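Local atomic coordinates of protein HIRA (PDB entry 5YJE), a protein that cooperates with ASF1A as a histone chaperone in replication-independent chromatin assembly and is required for the periodic repression of histone gene transcription, the modelled part being its C-terminal region. Residues 301-304 against 308-311; 275-280 against 297-302. All coordinates share one frame; numbering follows the deposited sequence.

Interaction 1: residues 301-304 against 308-311; sequences ARYL and GFEY
The backbone N-H of Phe309 reaches back to the carbonyl oxygen of Leu304, N to O 2.7 Å with an N-H...O angle of 159°. Helix 290-307 ends here: Gly308 leaves the helix with positive phi (71°), and the chain turns at once into helix 310-320, for which Phe309 is the N-cap residue. Leu304 and Phe309 meet at about a right angle, the CD2 methyl of Leu304 pressing on CB of Phe309 at 3.6 Å and lying farther from CG. With CG anti to the carbonyl carbon (chi1 -76°), Phe309 swings its ring across toward Tyr303, where its CE2 meets CE2 of Tyr303 at 3.9 Å. The two rings approach at a slant, with these two carbons closest. Behind them, Leu274 of helix 266-286 touches both Leu304 and Phe309, and Arg312 and Leu313 of the following helix pack on Leu304, so the leucine is held among three helices. Phe309 is also the centre of an inverse gamma turn. The whole is a Schellman motif at the C-terminal end of one helix, running directly into the N-cap of the next, a compact helix-to-helix corner in the helical part of this chain.

Interaction 2: residues 275-280 against 297-302; sequences AYLENQ and LLVYAR
Tyr300 meets Leu277 and Glu278 with its ring and hydroxyl between two roughly antiparallel helices, neighbours in sequence that form a helical hairpin in the mainly helical part that follows the beta sheets of this chain. The segment axes approach to 9.3 Å. Near the base of the ring, CB of Leu277 lies 3.8 Å from CD1 of Tyr300, while the CD2 methyl of Leu277 meets CG1 of Val299 at 3.7 Å, the two aliphatic side chains crossing at about a right angle. Glu278 takes the other end of the ring: its CG lies 3.5 Å from CE1 of Tyr300, and the extended chain carries the carboxylate past the ring to the hydroxyl, with the two planes 76° apart. Tyr300 gets there because its CG is anti to the backbone N (chi1 175°), which swings the phenol across to helix 266-286. Farther out, Arg312 and Ile316 of helix 310-320 pack on Tyr300, and Arg312 NE also makes a long, weak ion pair with Glu278 OE1. Glu278 OE2 accepts a hydrogen bond from the backbone N of Arg124 of the second subunit, so this buried carboxylate is gripped through both oxygens and ties the hairpin to the trimer. A phenylalanine in place of Tyr300 would probably keep the packing on Leu277 but leave Glu278 OE1 without its hydroxyl donor, and the carboxylate less firmly fixed. Tyr300 OH donates its hydrogen bond to Glu278 OE1 over 2.8 Å, arriving on the anti side, 18° out of the carboxylate plane.

How the interactions relate
Both contacts use helix 290-307 and share Ala301 and Arg302, with their centres 10 Å apart. Interaction 2 pairs the helix with its predecessor, 266-286; interaction 1, near its C-terminal end, turns the chain into its successor, 310-320. They meet directly where CB of Tyr303 packs on CD1 of Leu277 at 3.8 Å, so the two contacts join through this pair of side chains. Arg312, just beyond that corner, touches Leu304 of interaction 1 and Tyr300 of interaction 2. Both also border the second subunit, through Tyr311 on Cys121 of that subunit and Glu278 on its Arg123 and Arg124, placing this three-helix unit at a trimer interface.

Interaction 1: residues 301-304 against 308-311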
loop_
_atom_site.group_PDB
_atom_site.type_symbol
_atom_site.label_atom_id
_atom_site.label_comp_id
_atom_site.label_asym_id
_atom_site.label_seq_id
_atom_site.Cartn_x
_atom_site.Cartn_y
_atom_site.Cartn_z
ATOM N N ALA B 301 -14.784 -29.808 -3.517
ATOM C CA ALA B 301 -14.889 -30.648 -2.335
ATOM C C ALA B 301 -15.595 -31.955 -2.661
ATOM O O ALA B 301 -15.174 -33.024 -2.203
ATOM C CB ALA B 301 -15.624 -29.900 -1.229
ATOM N N ARG B 302 -16.671 -31.888 -3.457
ATOM C CA ARG B 302 -17.332 -33.111 -3.897
ATOM C C ARG B 302 -16.347 -34.038 -4.603
ATOM O O ARG B 302 -16.347 -35.248 -4.370
ATOM C CB ARG B 302 -18.515 -32.765 -4.808
ATOM C CG ARG B 302 -19.232 -33.965 -5.433
ATOM C CD ARG B 302 -20.712 -33.678 -5.709
ATOM N NE ARG B 302 -20.951 -32.315 -6.195
ATOM C CZ ARG B 302 -21.404 -31.307 -5.440
ATOM N NH1 ARG B 302 -21.676 -31.503 -4.152
ATOM N NH2 ARG B 302 -21.586 -30.103 -5.973
ATOM N N TYR B 303 -15.480 -33.479 -5.448
ATOM C CA TYR B 303 -14.490 -34.294 -6.134
ATOM C C TYR B 303 -13.516 -34.924 -5.155
ATOM O O TYR B 303 -13.236 -36.122 -5.239
ATOM C CB TYR B 303 -13.729 -33.471 -7.167
ATOM C CG TYR B 303 -12.864 -34.335 -8.048
ATOM C CD1 TYR B 303 -13.441 -35.169 -9.002
ATOM C CD2 TYR B 303 -11.475 -34.333 -7.930
ATOM C CE1 TYR B 303 -12.663 -35.960 -9.821
ATOM C CE2 TYR B 303 -10.681 -35.138 -8.751
ATOM C CZ TYR B 303 -11.285 -35.946 -9.688
ATOM O OH TYR B 303 -10.530 -36.738 -10.517
ATOM N N LEU B 304 -12.957 -34.119 -4.243
ATOM C CA LEU B 304 -12.023 -34.655 -3.256
ATOM C C LEU B 304 -12.647 -35.806 -2.482
ATOM O O LEU B 304 -11.971 -36.795 -2.175
ATOM C CB LEU B 304 -11.568 -33.566 -2.281
ATOM C CG LEU B 304 -10.845 -32.304 -2.762
ATOM C CD1 LEU B 304 -10.527 -31.401 -1.584
ATOM C CD2 LEU B 304 -9.587 -32.676 -3.509
ATOM N N GLY B 308 -11.484 -39.669 -2.973
ATOM C CA GLY B 308 -10.805 -39.943 -1.724
ATOM C C GLY B 308 -9.500 -39.199 -1.528
ATOM O O GLY B 308 -8.507 -39.809 -1.123
ATOM N N PHE B 309 -9.481 -37.888 -1.792
ATOM C CA PHE B 309 -8.281 -37.073 -1.575
ATOM C C PHE B 309 -8.270 -36.605 -0.122
ATOM O O PHE B 309 -8.745 -35.521 0.220
ATOM C CB PHE B 309 -8.226 -35.913 -2.557
ATOM C CG PHE B 309 -7.815 -36.322 -3.939
ATOM C CD1 PHE B 309 -6.474 -36.430 -4.268
ATOM C CD2 PHE B 309 -8.764 -36.615 -4.903
ATOM C CE1 PHE B 309 -6.091 -36.822 -5.537
ATOM C CE2 PHE B 309 -8.383 -37.003 -6.173
ATOM C CZ PHE B 309 -7.053 -37.110 -6.495
ATOM N N GLU B 310 -7.684 -37.447 0.731
ATOM C CA GLU B 310 -7.771 -37.297 2.182
ATOM C C GLU B 310 -7.111 -36.009 2.665
ATOM O O GLU B 310 -7.739 -35.184 3.344
ATOM C CB GLU B 310 -7.120 -38.525 2.834
ATOM C CG GLU B 310 -5.982 -39.082 1.959
ATOM C CD GLU B 310 -5.278 -40.303 2.530
ATOM O OE1 GLU B 310 -4.362 -40.832 1.840
ATOM O OE2 GLU B 310 -5.624 -40.737 3.661
ATOM N N TYR B 311 -5.830 -35.831 2.335
ATOM C CA TYR B 311 -5.056 -34.744 2.918
ATOM C C TYR B 311 -5.524 -33.385 2.407
ATOM O O TYR B 311 -5.560 -32.405 3.170
ATOM C CB TYR B 311 -3.576 -34.970 2.622
ATOM C CG TYR B 311 -3.056 -36.301 3.151
ATOM C CD1 TYR B 311 -2.718 -36.457 4.495
ATOM C CD2 TYR B 311 -2.895 -37.395 2.306
ATOM C CE1 TYR B 311 -2.238 -37.659 4.982
ATOM C CE2 TYR B 311 -2.413 -38.607 2.785
ATOM C CZ TYR B 311 -2.088 -38.732 4.125
ATOM O OH TYR B 311 -1.613 -39.936 4.607
#

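Interaction 2: residues 275-280 against 297-302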
loop_
_atom_site.group_PDB
_atom_site.type_symbol
_atom_site.label_atom_id
_atom_site.label_comp_id
_atom_site.label_asym_id
_atom_site.label_seq_id
_atom_site.Cartn_x
_atom_site.Cartn_y
_atom_site.Cartn_z
ATOM N N ALA B 275 -6.092 -30.325 -10.820
ATOM C CA ALA B 275 -5.455 -29.071 -11.196
ATOM C C ALA B 275 -6.472 -28.097 -11.773
ATOM O O ALA B 275 -6.496 -26.921 -11.402
ATOM C CB ALA B 275 -4.330 -29.328 -12.197
ATOM N N TYR B 276 -7.351 -28.588 -12.646
ATOM C CA TYR B 276 -8.392 -27.752 -13.219
ATOM C C TYR B 276 -9.303 -27.169 -12.148
ATOM O O TYR B 276 -9.576 -25.960 -12.149
ATOM C CB TYR B 276 -9.216 -28.544 -14.226
ATOM C CG TYR B 276 -10.454 -27.782 -14.686
ATOM C CD1 TYR B 276 -10.333 -26.673 -15.516
ATOM C CD2 TYR B 276 -11.735 -28.152 -14.267
ATOM C CE1 TYR B 276 -11.447 -25.966 -15.942
ATOM C CE2 TYR B 276 -12.861 -27.459 -14.700
ATOM C CZ TYR B 276 -12.703 -26.363 -15.540
ATOM O OH TYR B 276 -13.787 -25.646 -15.979
ATOM N N LEU B 277 -9.828 -28.014 -11.256
ATOM C CA LEU B 277 -10.791 -27.516 -10.278
ATOM C C LEU B 277 -10.133 -26.565 -9.279
ATOM O O LEU B 277 -10.752 -25.585 -8.843
ATOM C CB LEU B 277 -11.484 -28.681 -9.565
ATOM C CG LEU B 277 -12.478 -29.515 -10.396
ATOM C CD1 LEU B 277 -12.892 -30.796 -9.673
ATOM C CD2 LEU B 277 -13.724 -28.709 -10.775
ATOM N N GLU B 278 -8.873 -26.826 -8.922
ATOM C CA GLU B 278 -8.131 -25.895 -8.082
ATOM C C GLU B 278 -7.907 -24.563 -8.802
ATOM O O GLU B 278 -7.992 -23.500 -8.192
ATOM C CB GLU B 278 -6.803 -26.529 -7.649
ATOM C CG GLU B 278 -6.959 -27.622 -6.598
ATOM C CD GLU B 278 -5.682 -28.461 -6.354
ATOM O OE1 GLU B 278 -5.765 -29.436 -5.577
ATOM O OE2 GLU B 278 -4.599 -28.155 -6.923
ATOM N N ASN B 279 -7.612 -24.613 -10.097
ATOM C CA ASN B 279 -7.505 -23.412 -10.915
ATOM C C ASN B 279 -8.803 -22.612 -10.893
ATOM O O ASN B 279 -8.778 -21.390 -10.741
ATOM C CB ASN B 279 -7.151 -23.784 -12.355
ATOM C CG ASN B 279 -5.661 -24.042 -12.554
ATOM O OD1 ASN B 279 -4.826 -23.515 -11.818
ATOM N ND2 ASN B 279 -5.322 -24.850 -13.566
ATOM N N GLN B 280 -9.945 -23.287 -11.047
ATOM C CA GLN B 280 -11.245 -22.611 -11.018
ATOM C C GLN B 280 -11.495 -21.941 -9.676
ATOM O O GLN B 280 -11.924 -20.781 -9.619
ATOM C CB GLN B 280 -12.371 -23.608 -11.314
ATOM C CG GLN B 280 -12.415 -24.122 -12.732
ATOM C CD GLN B 280 -12.520 -22.989 -13.737
ATOM O OE1 GLN B 280 -11.519 -22.367 -14.080
ATOM N NE2 GLN B 280 -13.740 -22.710 -14.211
ATOM N N LEU B 297 -15.773 -24.127 -5.138
ATOM C CA LEU B 297 -15.305 -24.793 -3.932
ATOM C C LEU B 297 -16.157 -26.013 -3.636
ATOM O O LEU B 297 -15.641 -27.048 -3.200
ATOM C CB LEU B 297 -15.321 -23.838 -2.742
ATOM C CG LEU B 297 -14.915 -24.457 -1.398
ATOM C CD1 LEU B 297 -13.418 -24.803 -1.379
ATOM C CD2 LEU B 297 -15.290 -23.557 -0.202
ATOM N N LEU B 298 -17.464 -25.922 -3.895
ATOM C CA LEU B 298 -18.335 -27.044 -3.573
ATOM C C LEU B 298 -18.171 -28.199 -4.564
ATOM O O LEU B 298 -18.172 -29.374 -4.167
ATOM C CB LEU B 298 -19.789 -26.596 -3.537
ATOM C CG LEU B 298 -19.934 -25.656 -2.314
ATOM C CD1 LEU B 298 -21.359 -25.097 -2.083
ATOM C CD2 LEU B 298 -19.301 -26.274 -1.036
ATOM N N VAL B 299 -17.993 -27.895 -5.854
ATOM C CA VAL B 299 -17.642 -28.940 -6.815
ATOM C C VAL B 299 -16.315 -29.587 -6.424
ATOM O O VAL B 299 -16.172 -30.814 -6.435
ATOM C CB VAL B 299 -17.591 -28.343 -8.230
ATOM C CG1 VAL B 299 -17.042 -29.361 -9.199
ATOM C CG2 VAL B 299 -18.968 -27.828 -8.651
ATOM N N TYR B 300 -15.327 -28.765 -6.072
ATOM C CA TYR B 300 -14.000 -29.275 -5.755
ATOM C C TYR B 300 -14.035 -30.195 -4.545
ATOM O O TYR B 300 -13.373 -31.241 -4.525
ATOM C CB TYR B 300 -13.053 -28.101 -5.518
ATOM C CG TYR B 300 -11.667 -28.484 -5.064
ATOM C CD1 TYR B 300 -10.836 -29.261 -5.866
ATOM C CD2 TYR B 300 -11.175 -28.044 -3.845
ATOM C CE1 TYR B 300 -9.559 -29.605 -5.451
ATOM C CE2 TYR B 300 -9.904 -28.386 -3.424
ATOM C CZ TYR B 300 -9.107 -29.164 -4.217
ATOM O OH TYR B 300 -7.845 -29.477 -3.770
ATOM N N ALA B 301 -14.784 -29.808 -3.517
ATOM C CA ALA B 301 -14.889 -30.648 -2.335
ATOM C C ALA B 301 -15.595 -31.955 -2.661
ATOM O O ALA B 301 -15.174 -33.024 -2.203
ATOM C CB ALA B 301 -15.624 -29.900 -1.229
ATOM N N ARG B 302 -16.671 -31.888 -3.457
ATOM C CA ARG B 302 -17.332 -33.111 -3.897
ATOM C C ARG B 302 -16.347 -34.038 -4.603
ATOM O O ARG B 302 -16.347 -35.248 -4.370
ATOM C CB ARG B 302 -18.515 -32.765 -4.808
ATOM C CG ARG B 302 -19.232 -33.965 -5.433
ATOM C CD ARG B 302 -20.712 -33.678 -5.709
ATOM N NE ARG B 302 -20.951 -32.315 -6.195
ATOM C CZ ARG B 302 -21.404 -31.307 -5.440
ATOM N NH1 ARG B 302 -21.676 -31.503 -4.152
ATOM N NH2 ARG B 302 -21.586 -30.103 -5.973
#